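Local coordinates for protein L-iditol 2-dehydrogenase (Clostridium scindens, PDB 4OH1) that probably oxidises polyols such as L-iditol with NAD+, as a zinc-containing member of the alcohol dehydrogenase family, at residues 48-53 with 335-340; 215-220 with 317-322; 28-31 with 36-39; 95-100 with 146-151. All blocks are in the same frame, centred on the assembly; numbering follows the deposited sequence.

Interaction 1 of 4, residues 48-53 with 335-340; sequences SDTHIL and EDLYSK
Thr50 and Leu337 meet tip to tip between two helices, 48-54 and 330-338, and the nearest CA pair, Thr50 with Tyr338, is 7.3 Å apart. The leucine points CG anti to its backbone N (chi1 -177°), which throws the isobutyl group out toward the first helix. Both methyls then straddle the threonine hydroxyl: OG1 of Thr50 is 3.6 Å from Leu337 CD1 and, to the same precision, equally far from CD2. Thr50 itself is twisted off a staggered position (chi1 -32°), with OG1 beside its backbone N; CG2 lies roughly opposite that N, beside the carbonyl carbon, which turns it to Leu337 CD2 and to the aliphatic part of Lys340, whose CE lies 4.2 Å from Thr50 CG2.

Leu53, one turn along, crosses Tyr338 at about a right angle. Its CD1 sits at the ring's edge, near the ring plane, 4.1 Å from CE1 of Tyr338, while CD2 is 3.9 Å from the phenolic OH. The CB bond of Tyr338 points to the side, and the ring end comes back to meet Leu53. Val21 of strand 20-26 touches both of these side chains, and Ile45 and Ile345 touch Leu337.

The polar bonding of Thr50 is directed elsewhere: OG1 is hydrogen-bonded to the backbone O of the cysteinesulfonic acid at position 46, a zinc-site residue, and the Thr50 side chain is about 10 Å from the zinc ion. The hydroxyl is thus satisfied by the chain just before its own helix, and what joins the two helices is van der Waals contact, chiefly methyl groups against a hydroxyl and a ring edge.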
loop_
_atom_site.group_PDB
_atom_site.type_symbol
_atom_site.label_atom_id
_atom_site.label_comp_id
_atom_site.label_asym_id
_atom_site.label_seq_id
_atom_site.Cartn_x
_atom_site.Cartn_y
_atom_site.Cartn_z
ATOM N N SER A 48 10.868 -13.907 25.571
ATOM C CA SER A 48 10.567 -15.315 25.244
ATOM C C SER A 48 11.463 -16.260 26.040
ATOM O O SER A 48 11.003 -17.282 26.501
ATOM C CB SER A 48 10.726 -15.583 23.750
ATOM O OG SER A 48 12.079 -15.483 23.354
ATOM N N ASP A 49 12.739 -15.903 26.200
ATOM C CA ASP A 49 13.660 -16.649 27.079
ATOM C C ASP A 49 13.053 -16.759 28.503
ATOM O O ASP A 49 13.141 -17.813 29.139
ATOM C CB ASP A 49 15.086 -15.994 27.137
ATOM C CG ASP A 49 15.789 -15.850 25.724
ATOM O OD1 ASP A 49 15.737 -16.780 24.903
ATOM O OD2 ASP A 49 16.425 -14.809 25.452
ATOM N N THR A 50 12.443 -15.662 28.983
ATOM C CA THR A 50 11.839 -15.596 30.335
ATOM C C THR A 50 10.570 -16.474 30.425
ATOM O O THR A 50 10.341 -17.103 31.451
ATOM C CB THR A 50 11.472 -14.112 30.790
ATOM O OG1 THR A 50 12.390 -13.158 30.246
ATOM C CG2 THR A 50 11.439 -13.965 32.322
ATOM N N HIS A 51 9.757 -16.480 29.356
ATOM C CA HIS A 51 8.521 -17.299 29.249
ATOM C C HIS A 51 8.833 -18.804 29.296
ATOM O O HIS A 51 8.096 -19.563 29.915
ATOM C CB HIS A 51 7.734 -16.932 27.957
ATOM C CG HIS A 51 6.450 -17.695 27.760
ATOM N ND1 HIS A 51 5.214 -17.171 28.078
ATOM C CD2 HIS A 51 6.210 -18.928 27.251
ATOM C CE1 HIS A 51 4.271 -18.051 27.788
ATOM N NE2 HIS A 51 4.850 -19.127 27.288
ATOM N N ILE A 52 9.919 -19.232 28.643
ATOM C CA ILE A 52 10.394 -20.637 28.721
ATOM C C ILE A 52 10.652 -21.003 30.172
ATOM O O ILE A 52 10.284 -22.077 30.640
ATOM C CB ILE A 52 11.712 -20.882 27.882
ATOM C CG1 ILE A 52 11.423 -20.753 26.374
ATOM C CG2 ILE A 52 12.305 -22.257 28.174
ATOM C CD1 ILE A 52 12.665 -20.543 25.493
ATOM N N LEU A 53 11.265 -20.070 30.878
ATOM C CA LEU A 53 11.791 -20.353 32.183
ATOM C C LEU A 53 10.729 -20.223 33.280
ATOM O O LEU A 53 10.547 -21.116 34.089
ATOM C CB LEU A 53 12.973 -19.418 32.451
ATOM C CG LEU A 53 14.235 -19.791 31.672
ATOM C CD1 LEU A 53 15.174 -18.568 31.408
ATOM C CD2 LEU A 53 14.932 -20.885 32.456
ATOM N N GLU A 335 19.227 -13.632 37.593
ATOM C CA GLU A 335 18.470 -13.079 38.734
ATOM C C GLU A 335 17.824 -11.748 38.319
ATOM O O GLU A 335 16.626 -11.538 38.530
ATOM C CB GLU A 335 19.339 -12.860 39.952
ATOM C CG GLU A 335 19.824 -14.115 40.621
ATOM C CD GLU A 335 20.864 -13.799 41.739
ATOM O OE1 GLU A 335 20.794 -12.672 42.302
ATOM O OE2 GLU A 335 21.756 -14.652 42.040
ATOM N N ASP A 336 18.608 -10.870 37.691
ATOM C CA ASP A 336 18.082 -9.585 37.220
ATOM C C ASP A 336 16.944 -9.780 36.258
ATOM O O ASP A 336 15.948 -9.120 36.360
ATOM C CB ASP A 336 19.170 -8.746 36.592
ATOM C CG ASP A 336 20.119 -8.212 37.600
ATOM O OD1 ASP A 336 19.845 -8.405 38.787
ATOM O OD2 ASP A 336 21.152 -7.624 37.240
ATOM N N LEU A 337 17.061 -10.731 35.360
ATOM C CA LEU A 337 15.983 -11.035 34.456
ATOM C C LEU A 337 14.712 -11.407 35.211
ATOM O O LEU A 337 13.638 -10.856 34.935
ATOM C CB LEU A 337 16.361 -12.199 33.568
ATOM C CG LEU A 337 15.286 -12.538 32.541
ATOM C CD1 LEU A 337 15.270 -11.466 31.477
ATOM C CD2 LEU A 337 15.519 -13.887 31.911
ATOM N N TYR A 338 14.831 -12.365 36.137
ATOM C CA TYR A 338 13.662 -12.887 36.840
ATOM C C TYR A 338 13.059 -11.793 37.697
ATOM O O TYR A 338 11.896 -11.844 37.943
ATOM C CB TYR A 338 13.940 -14.136 37.714
ATOM C CG TYR A 338 14.575 -15.338 37.003
ATOM C CD1 TYR A 338 14.186 -15.725 35.717
ATOM C CD2 TYR A 338 15.579 -16.079 37.633
ATOM C CE1 TYR A 338 14.782 -16.805 35.091
ATOM C CE2 TYR A 338 16.176 -17.135 37.017
ATOM C CZ TYR A 338 15.777 -17.501 35.757
ATOM O OH TYR A 338 16.405 -18.566 35.179
ATOM N N SER A 339 13.833 -10.798 38.126
ATOM C CA SER A 339 13.263 -9.670 38.850
ATOM C C SER A 339 12.257 -8.880 38.009
ATOM O O SER A 339 11.467 -8.128 38.545
ATOM C CB SER A 339 14.356 -8.719 39.364
ATOM O OG SER A 339 14.722 -7.779 38.364
ATOM N N LYS A 340 12.298 -9.016 36.688
ATOM C CA LYS A 340 11.464 -8.195 35.823
ATOM C C LYS A 340 11.564 -6.678 36.042
ATOM O O LYS A 340 10.732 -5.941 35.565
ATOM C CB LYS A 340 10.028 -8.671 35.920
ATOM C CG LYS A 340 9.684 -9.587 34.793
ATOM C CD LYS A 340 8.731 -10.670 35.232
ATOM C CE LYS A 340 8.456 -11.651 34.092
ATOM N NZ LYS A 340 7.704 -12.858 34.558
#

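Interaction 2 of 4, residues 215-220 with 317-322; sequences LENGAD and FSKIIQ
Asn217 ND2 is tied to two carbonyl oxygens, Lys319 O across the contact and Leu213 O in its own helix. The bond across is 3.1 Å from Asn217 ND2 to Lys319 O and close to straight, with an N-H...O angle of 170°. The acceptor lies in the plane of the asparagine amide, yet the donor stands 36° above the carbonyl plane of Lys319, so it does not approach along a lone pair. The other end of the amide is held too, since OD1 is hydrogen-bonded to Gln191 NE2 of helix 184-194. With both ends engaged, rotation of this buried amide is fixed.

Packing follows from the same placement. The side chains of Asn217 and Lys319 run alongside in opposing senses, bringing Asn217 OD1 to 3.3 Å from Lys319 CB. Ile320 crosses the asparagine at about a right angle, its CG1 3.6 Å from Asn217 OD1.

The asparagine sits at the C-terminal end of helix 208-216, where Gly218, with positive phi, closes a Schellman motif; its N bonds back to Leu215 O at 3.1 Å. This helix belongs to the Rossmann-type half of the enzyme, and the partner segment leads into strand 321-326 of the other, mixed sheet.

Beyond CG the Lys319 chain is extended and runs along the helix end, placing its CD 3.4 Å from Glu216 O. The ammonium comes no closer than 3.5 Å, NZ of Lys319 to O of Glu216, and its ion pair with Asp316 is long and weak. Ile320 continues past the asparagine onto Met187 and Met188 of helix 184-194.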
loop_
_atom_site.group_PDB
_atom_site.type_symbol
_atom_site.label_atom_id
_atom_site.label_comp_id
_atom_site.label_asym_id
_atom_site.label_seq_id
_atom_site.Cartn_x
_atom_site.Cartn_y
_atom_site.Cartn_z
ATOM N N LEU A 215 8.657 7.873 29.591
ATOM C CA LEU A 215 8.777 9.328 29.345
ATOM C C LEU A 215 10.212 9.654 28.961
ATOM O O LEU A 215 10.434 10.408 28.024
ATOM C CB LEU A 215 8.337 10.154 30.541
ATOM C CG LEU A 215 6.854 9.964 30.860
ATOM C CD1 LEU A 215 6.541 10.619 32.178
ATOM C CD2 LEU A 215 5.907 10.546 29.752
ATOM N N GLU A 216 11.192 9.039 29.623
ATOM C CA GLU A 216 12.580 9.268 29.217
ATOM C C GLU A 216 12.901 8.808 27.798
ATOM O O GLU A 216 13.828 9.291 27.192
ATOM C CB GLU A 216 13.551 8.582 30.156
ATOM C CG GLU A 216 13.997 9.445 31.279
ATOM C CD GLU A 216 14.167 8.652 32.570
ATOM O OE1 GLU A 216 14.583 7.468 32.516
ATOM O OE2 GLU A 216 13.866 9.222 33.644
ATOM N N ASN A 217 12.199 7.822 27.296
ATOM C CA ASN A 217 12.443 7.369 25.924
ATOM C C ASN A 217 11.703 8.182 24.860
ATOM O O ASN A 217 11.861 7.904 23.694
ATOM C CB ASN A 217 12.099 5.871 25.778
ATOM C CG ASN A 217 13.248 4.989 26.183
ATOM O OD1 ASN A 217 14.058 4.605 25.369
ATOM N ND2 ASN A 217 13.368 4.744 27.467
ATOM N N GLY A 218 10.890 9.164 25.261
ATOM C CA GLY A 218 10.155 10.010 24.307
ATOM C C GLY A 218 8.647 9.913 24.303
ATOM O O GLY A 218 8.021 10.520 23.475
ATOM N N ALA A 219 8.039 9.193 25.243
ATOM C CA ALA A 219 6.614 9.101 25.240
ATOM C C ALA A 219 6.067 10.420 25.691
ATOM O O ALA A 219 6.639 11.048 26.542
ATOM C CB ALA A 219 6.172 8.059 26.180
ATOM N N ASP A 220 4.919 10.807 25.179
ATOM C CA ASP A 220 4.232 12.007 25.662
ATOM C C ASP A 220 3.528 11.739 26.985
ATOM O O ASP A 220 3.554 12.569 27.882
ATOM C CB ASP A 220 3.213 12.520 24.610
ATOM C CG ASP A 220 3.854 12.819 23.269
ATOM O OD1 ASP A 220 4.581 13.796 23.197
ATOM O OD2 ASP A 220 3.711 12.061 22.294
ATOM N N PHE A 317 20.182 3.463 22.977
ATOM C CA PHE A 317 19.964 2.288 23.797
ATOM C C PHE A 317 20.436 2.532 25.196
ATOM O O PHE A 317 20.343 1.657 26.028
ATOM C CB PHE A 317 20.648 1.053 23.215
ATOM C CG PHE A 317 19.980 0.526 22.001
ATOM C CD1 PHE A 317 18.665 0.142 22.035
ATOM C CD2 PHE A 317 20.604 0.492 20.807
ATOM C CE1 PHE A 317 18.022 -0.289 20.889
ATOM C CE2 PHE A 317 19.955 0.039 19.676
ATOM C CZ PHE A 317 18.686 -0.369 19.727
ATOM N N SER A 318 20.936 3.723 25.484
ATOM C CA SER A 318 21.361 4.001 26.858
ATOM C C SER A 318 20.111 4.105 27.720
ATOM O O SER A 318 20.178 4.099 28.884
ATOM C CB SER A 318 22.101 5.308 26.902
ATOM O OG SER A 318 21.210 6.400 26.646
ATOM N N LYS A 319 18.945 4.129 27.109
ATOM C CA LYS A 319 17.695 4.220 27.821
ATOM C C LYS A 319 16.918 2.918 27.827
ATOM O O LYS A 319 15.764 2.876 28.230
ATOM C CB LYS A 319 16.863 5.245 27.053
ATOM C CG LYS A 319 17.519 6.615 27.115
ATOM C CD LYS A 319 16.685 7.662 26.453
ATOM C CE LYS A 319 17.317 9.008 26.545
ATOM N NZ LYS A 319 16.786 9.755 25.376
ATOM N N ILE A 320 17.554 1.850 27.368
ATOM C CA ILE A 320 16.895 0.594 27.164
ATOM C C ILE A 320 17.717 -0.522 27.761
ATOM O O ILE A 320 17.200 -1.316 28.561
ATOM C CB ILE A 320 16.685 0.371 25.668
ATOM C CG1 ILE A 320 15.749 1.472 25.110
ATOM C CG2 ILE A 320 16.120 -1.020 25.406
ATOM C CD1 ILE A 320 15.411 1.348 23.610
ATOM N N ILE A 321 18.999 -0.583 27.388
ATOM C CA ILE A 321 19.893 -1.542 27.992
ATOM C C ILE A 321 20.213 -1.031 29.347
ATOM O O ILE A 321 20.914 -0.073 29.467
ATOM C CB ILE A 321 21.183 -1.725 27.246
ATOM C CG1 ILE A 321 20.897 -2.261 25.855
ATOM C CG2 ILE A 321 22.026 -2.749 28.007
ATOM C CD1 ILE A 321 22.053 -2.109 24.844
ATOM N N GLN A 322 19.687 -1.665 30.372
ATOM C CA GLN A 322 19.854 -1.125 31.713
ATOM C C GLN A 322 20.804 -1.935 32.540
ATOM O O GLN A 322 21.137 -1.503 33.602
ATOM C CB GLN A 322 18.525 -1.087 32.442
ATOM C CG GLN A 322 17.491 -0.338 31.656
ATOM C CD GLN A 322 16.340 0.091 32.478
ATOM O OE1 GLN A 322 15.381 -0.668 32.711
ATOM N NE2 GLN A 322 16.361 1.354 32.862
#

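Interaction 3 of 4, residues 28-31 with 36-39; sequences MPEP and IRIK
The guanidinium of Arg37 has the methyl of Met28, a selenomethionine here, over one face and oxygen acceptors at its edge. Met28 CE stands above the plane, shifted toward the rim, 3.6 Å from Arg37 NH1; the two side chains cross at about a right angle. In the guanidinium plane lie Pro29 O and Glu30 OE2. The glutamate carboxylate is turned 78° against that plane, so the pair is not a flat, two-pronged one, and a single nitrogen makes the salt bridge: Arg37 NH2 is 2.9 Å from Glu30 OE2.

The grip on Pro29 is side-on. Two donors share one acceptor, with Arg37 NH2 2.7 Å and NE 3.0 Å from Pro29 O. The arginine side chain starts out opposite the residue's own N (chi1 -179°), then bends at chi2 and chi3, which turns this NE edge onto the carbonyl. Its remaining nitrogen, NH1, pairs with Asp81, and Glu30 OE1 has a salt bridge of its own to Lys82; both partners belong to strand 75-83. Pro31 CB packs 3.9 Å from Ile36 N.

Bonds on NE, NH1 and NH2 hold the buried group against rotation, and the two carboxylates, of Glu30 and Asp81, probably offset its charge. An arginine of strand 35-44 thus binds a backbone carbonyl of the proline-rich connection from strand 20-26, within the GroES-like fold of alcohol dehydrogenases.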
loop_
_atom_site.group_PDB
_atom_site.type_symbol
_atom_site.label_atom_id
_atom_site.label_comp_id
_atom_site.label_asym_id
_atom_site.label_seq_id
_atom_site.Cartn_x
_atom_site.Cartn_y
_atom_site.Cartn_z
HETATM N N MSE A 28 33.699 -26.982 20.742
HETATM C CA MSE A 28 33.814 -25.947 19.757
HETATM C C MSE A 28 33.088 -26.370 18.469
HETATM O O MSE A 28 33.373 -27.421 17.922
HETATM C CB MSE A 28 35.295 -25.753 19.468
HETATM C CG MSE A 28 35.610 -24.705 18.453
HETATM SE SE MSE A 28 35.223 -22.931 19.219
HETATM C CE MSE A 28 36.706 -21.798 18.601
ATOM N N PRO A 29 32.138 -25.567 17.971
ATOM C CA PRO A 29 31.507 -25.996 16.713
ATOM C C PRO A 29 32.344 -25.620 15.473
ATOM O O PRO A 29 33.169 -24.709 15.519
ATOM C CB PRO A 29 30.177 -25.251 16.726
ATOM C CG PRO A 29 30.457 -23.999 17.436
ATOM C CD PRO A 29 31.446 -24.409 18.554
ATOM N N GLU A 30 32.107 -26.317 14.372
ATOM C CA GLU A 30 32.917 -26.220 13.170
ATOM C C GLU A 30 32.009 -25.893 12.020
ATOM O O GLU A 30 31.001 -26.513 11.863
ATOM C CB GLU A 30 33.601 -27.584 12.910
ATOM C CG GLU A 30 34.862 -27.855 13.757
ATOM C CD GLU A 30 35.857 -26.706 13.667
ATOM O OE1 GLU A 30 35.853 -26.010 12.633
ATOM O OE2 GLU A 30 36.633 -26.461 14.615
ATOM N N PRO A 31 32.335 -24.902 11.218
ATOM C CA PRO A 31 31.422 -24.599 10.116
ATOM C C PRO A 31 31.644 -25.447 8.875
ATOM O O PRO A 31 32.769 -25.631 8.475
ATOM C CB PRO A 31 31.780 -23.178 9.772
ATOM C CG PRO A 31 33.204 -23.041 10.231
ATOM C CD PRO A 31 33.340 -23.860 11.423
ATOM N N ILE A 36 29.439 -20.195 9.000
ATOM C CA ILE A 36 30.316 -19.176 9.533
ATOM C C ILE A 36 30.263 -19.351 11.026
ATOM O O ILE A 36 29.177 -19.516 11.604
ATOM C CB ILE A 36 29.783 -17.766 9.185
ATOM C CG1 ILE A 36 29.723 -17.576 7.672
ATOM C CG2 ILE A 36 30.658 -16.712 9.780
ATOM C CD1 ILE A 36 29.387 -16.200 7.269
ATOM N N ARG A 37 31.420 -19.290 11.673
ATOM C CA ARG A 37 31.460 -19.322 13.100
ATOM C C ARG A 37 31.753 -17.924 13.606
ATOM O O ARG A 37 32.648 -17.226 13.110
ATOM C CB ARG A 37 32.512 -20.292 13.593
ATOM C CG ARG A 37 32.553 -20.344 15.106
ATOM C CD ARG A 37 33.963 -20.595 15.593
ATOM N NE ARG A 37 34.275 -21.954 15.363
ATOM C CZ ARG A 37 35.483 -22.442 15.086
ATOM N NH1 ARG A 37 36.573 -21.687 14.991
ATOM N NH2 ARG A 37 35.577 -23.734 14.898
ATOM N N ILE A 38 30.966 -17.537 14.605
ATOM C CA ILE A 38 31.051 -16.253 15.253
ATOM C C ILE A 38 31.666 -16.431 16.589
ATOM O O ILE A 38 31.288 -17.306 17.353
ATOM C CB ILE A 38 29.607 -15.621 15.581
ATOM C CG1 ILE A 38 28.743 -15.518 14.369
ATOM C CG2 ILE A 38 29.720 -14.254 16.162
ATOM C CD1 ILE A 38 29.536 -15.083 13.194
ATOM N N LYS A 39 32.539 -15.529 16.925
ATOM C CA LYS A 39 32.903 -15.383 18.282
ATOM C C LYS A 39 31.915 -14.366 18.866
ATOM O O LYS A 39 31.917 -13.197 18.460
ATOM C CB LYS A 39 34.286 -14.818 18.399
ATOM C CG LYS A 39 34.761 -14.901 19.773
ATOM C CD LYS A 39 35.791 -13.885 20.122
ATOM C CE LYS A 39 36.338 -14.279 21.486
ATOM N NZ LYS A 39 37.241 -13.235 21.967
#

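Interaction 4 of 4, residues 95-100 with 146-151; sequences GQKVVA and DDADLK
Direct hydrogen bonding centres on the ammonium of Lys97, which donates to two backbone carbonyls of one turn. Lys97 NZ is 2.8 Å from Ala148 O and 2.9 Å from Asp146 O. The donor is tilted from both carbonyl planes, by 20° at Ala148 and 34° at Asp146. Beyond CG the lysine is extended, and this stretched chain carries NZ from the strand into the bend of the turn.

A water adds a second link near the backbone. It accepts from Lys97 N at 2.7 Å and donates to Asp146 OD1, 2.9 Å from that oxygen.

Apolar contact comes from the lysine's methylenes, with Lys97 CD 4.1 Å from Leu150 CD2 and the methyl of Ala148 a little farther off. Leu150 also packs on Val41 and Tyr42 of strand 35-44.

Within 146-151, Asp149 is the N-cap: its OD1 accepts from Lys151 N at 2.9 Å. Outside it, Lys151 NZ forms a salt bridge with Glu324.

The whole is a strand lysine holding a connecting turn in the GroES-like fold: strand 97-100 pairs antiparallel with strand 141-143, and the chain leaving that partner is gripped just before the capped start of helix 150-153.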
loop_
_atom_site.group_PDB
_atom_site.type_symbol
_atom_site.label_atom_id
_atom_site.label_comp_id
_atom_site.label_asym_id
_atom_site.label_seq_id
_atom_site.Cartn_x
_atom_site.Cartn_y
_atom_site.Cartn_z
ATOM N N GLY A 95 37.333 -11.553 11.186
ATOM C CA GLY A 95 37.473 -10.177 11.650
ATOM C C GLY A 95 36.246 -9.297 11.410
ATOM O O GLY A 95 36.160 -8.204 11.958
ATOM N N GLN A 96 35.313 -9.705 10.554
ATOM C CA GLN A 96 34.133 -8.839 10.314
ATOM C C GLN A 96 33.211 -8.847 11.512
ATOM O O GLN A 96 32.879 -9.895 12.010
ATOM C CB GLN A 96 33.355 -9.300 9.084
ATOM C CG GLN A 96 34.096 -8.982 7.791
ATOM C CD GLN A 96 33.550 -9.684 6.563
ATOM O OE1 GLN A 96 32.625 -10.486 6.599
ATOM N NE2 GLN A 96 34.145 -9.378 5.463
ATOM N N LYS A 97 32.841 -7.666 12.006
ATOM C CA LYS A 97 31.750 -7.532 12.961
ATOM C C LYS A 97 30.392 -7.891 12.315
ATOM O O LYS A 97 30.088 -7.411 11.214
ATOM C CB LYS A 97 31.711 -6.116 13.494
ATOM C CG LYS A 97 32.914 -5.775 14.393
ATOM C CD LYS A 97 32.772 -4.435 14.999
ATOM C CE LYS A 97 33.927 -4.126 15.901
ATOM N NZ LYS A 97 33.730 -2.725 16.351
ATOM N N VAL A 98 29.578 -8.690 13.029
ATOM C CA VAL A 98 28.309 -9.160 12.515
ATOM C C VAL A 98 27.239 -9.351 13.601
ATOM O O VAL A 98 27.541 -9.390 14.799
ATOM C CB VAL A 98 28.485 -10.507 11.809
ATOM C CG1 VAL A 98 29.434 -10.392 10.616
ATOM C CG2 VAL A 98 29.009 -11.572 12.790
ATOM N N VAL A 99 25.998 -9.514 13.138
ATOM C CA VAL A 99 24.918 -10.030 13.922
ATOM C C VAL A 99 24.352 -11.173 13.151
ATOM O O VAL A 99 24.614 -11.346 11.931
ATOM C CB VAL A 99 23.840 -9.023 14.232
ATOM C CG1 VAL A 99 24.393 -7.895 15.078
ATOM C CG2 VAL A 99 23.199 -8.467 12.952
ATOM N N ALA A 100 23.620 -11.988 13.872
ATOM C CA ALA A 100 23.038 -13.207 13.306
ATOM C C ALA A 100 21.522 -13.223 13.474
ATOM O O ALA A 100 20.997 -12.741 14.481
ATOM C CB ALA A 100 23.625 -14.413 14.014
ATOM N N ASP A 146 32.304 -1.334 10.786
ATOM C CA ASP A 146 33.571 -1.693 11.427
ATOM C C ASP A 146 33.767 -1.026 12.754
ATOM O O ASP A 146 34.277 -1.618 13.686
ATOM C CB ASP A 146 34.718 -1.329 10.526
ATOM C CG ASP A 146 34.652 -2.052 9.208
ATOM O OD1 ASP A 146 33.976 -3.110 9.160
ATOM O OD2 ASP A 146 35.240 -1.551 8.229
ATOM N N ASP A 147 33.327 0.196 12.870
ATOM C CA ASP A 147 33.382 0.917 14.132
ATOM C C ASP A 147 32.141 0.732 15.020
ATOM O O ASP A 147 31.900 1.499 15.916
ATOM C CB ASP A 147 33.569 2.414 13.810
ATOM C CG ASP A 147 32.374 3.022 13.022
ATOM O OD1 ASP A 147 31.620 2.278 12.349
ATOM O OD2 ASP A 147 32.184 4.264 13.087
ATOM N N ALA A 148 31.350 -0.288 14.804
ATOM C CA ALA A 148 30.140 -0.481 15.606
ATOM C C ALA A 148 30.423 -0.838 17.022
ATOM O O ALA A 148 31.269 -1.687 17.289
ATOM C CB ALA A 148 29.337 -1.598 15.040
ATOM N N ASP A 149 29.645 -0.246 17.931
ATOM C CA ASP A 149 29.615 -0.657 19.338
ATOM C C ASP A 149 28.765 -1.922 19.414
ATOM O O ASP A 149 27.537 -1.880 19.279
ATOM C CB ASP A 149 29.004 0.448 20.185
ATOM C CG ASP A 149 28.829 0.050 21.647
ATOM O OD1 ASP A 149 28.911 -1.147 21.975
ATOM O OD2 ASP A 149 28.603 0.949 22.483
ATOM N N LEU A 150 29.422 -3.050 19.630
ATOM C CA LEU A 150 28.767 -4.333 19.614
ATOM C C LEU A 150 27.639 -4.515 20.632
ATOM O O LEU A 150 26.763 -5.356 20.470
ATOM C CB LEU A 150 29.827 -5.412 19.835
ATOM C CG LEU A 150 30.708 -5.564 18.610
ATOM C CD1 LEU A 150 31.912 -6.427 18.936
ATOM C CD2 LEU A 150 29.966 -6.203 17.459
ATOM N N LYS A 151 27.694 -3.783 21.722
ATOM C CA LYS A 151 26.708 -3.895 22.744
ATOM C C LYS A 151 25.345 -3.504 22.206
ATOM O O LYS A 151 24.367 -4.157 22.450
ATOM C CB LYS A 151 27.085 -2.944 23.878
ATOM C CG LYS A 151 26.114 -2.895 25.014
ATOM C CD LYS A 151 26.654 -1.939 26.074
ATOM C CE LYS A 151 25.683 -1.769 27.163
ATOM N NZ LYS A 151 26.328 -1.236 28.382
HETATM O O HOH W 1 33.863 -5.410 10.858
#

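In the fold
Along the chain interaction 3 closes first, then the long span of interaction 1 opens at residue 48 and encloses interactions 4 and 2 in turn. Interactions 2, 3 and 4 all reach the same mixed sheet. Interactions 3 and 4, with centres 16 Å apart, touch through Ile38 CD1 and Val98 CG2 at 3.6 Å; interactions 2 and 4, 23 Å apart between centres, touch through Ile321 CG2 and Lys151 CE at 3.9 Å. Interaction 1 touches none of the others, but its helices 48-54 and 330-338 come directly after strands 35-44 and 321-326 of that sheet. The sheet thus carries contacts from the GroES-like part to the end of a helix in the Rossmann-type part.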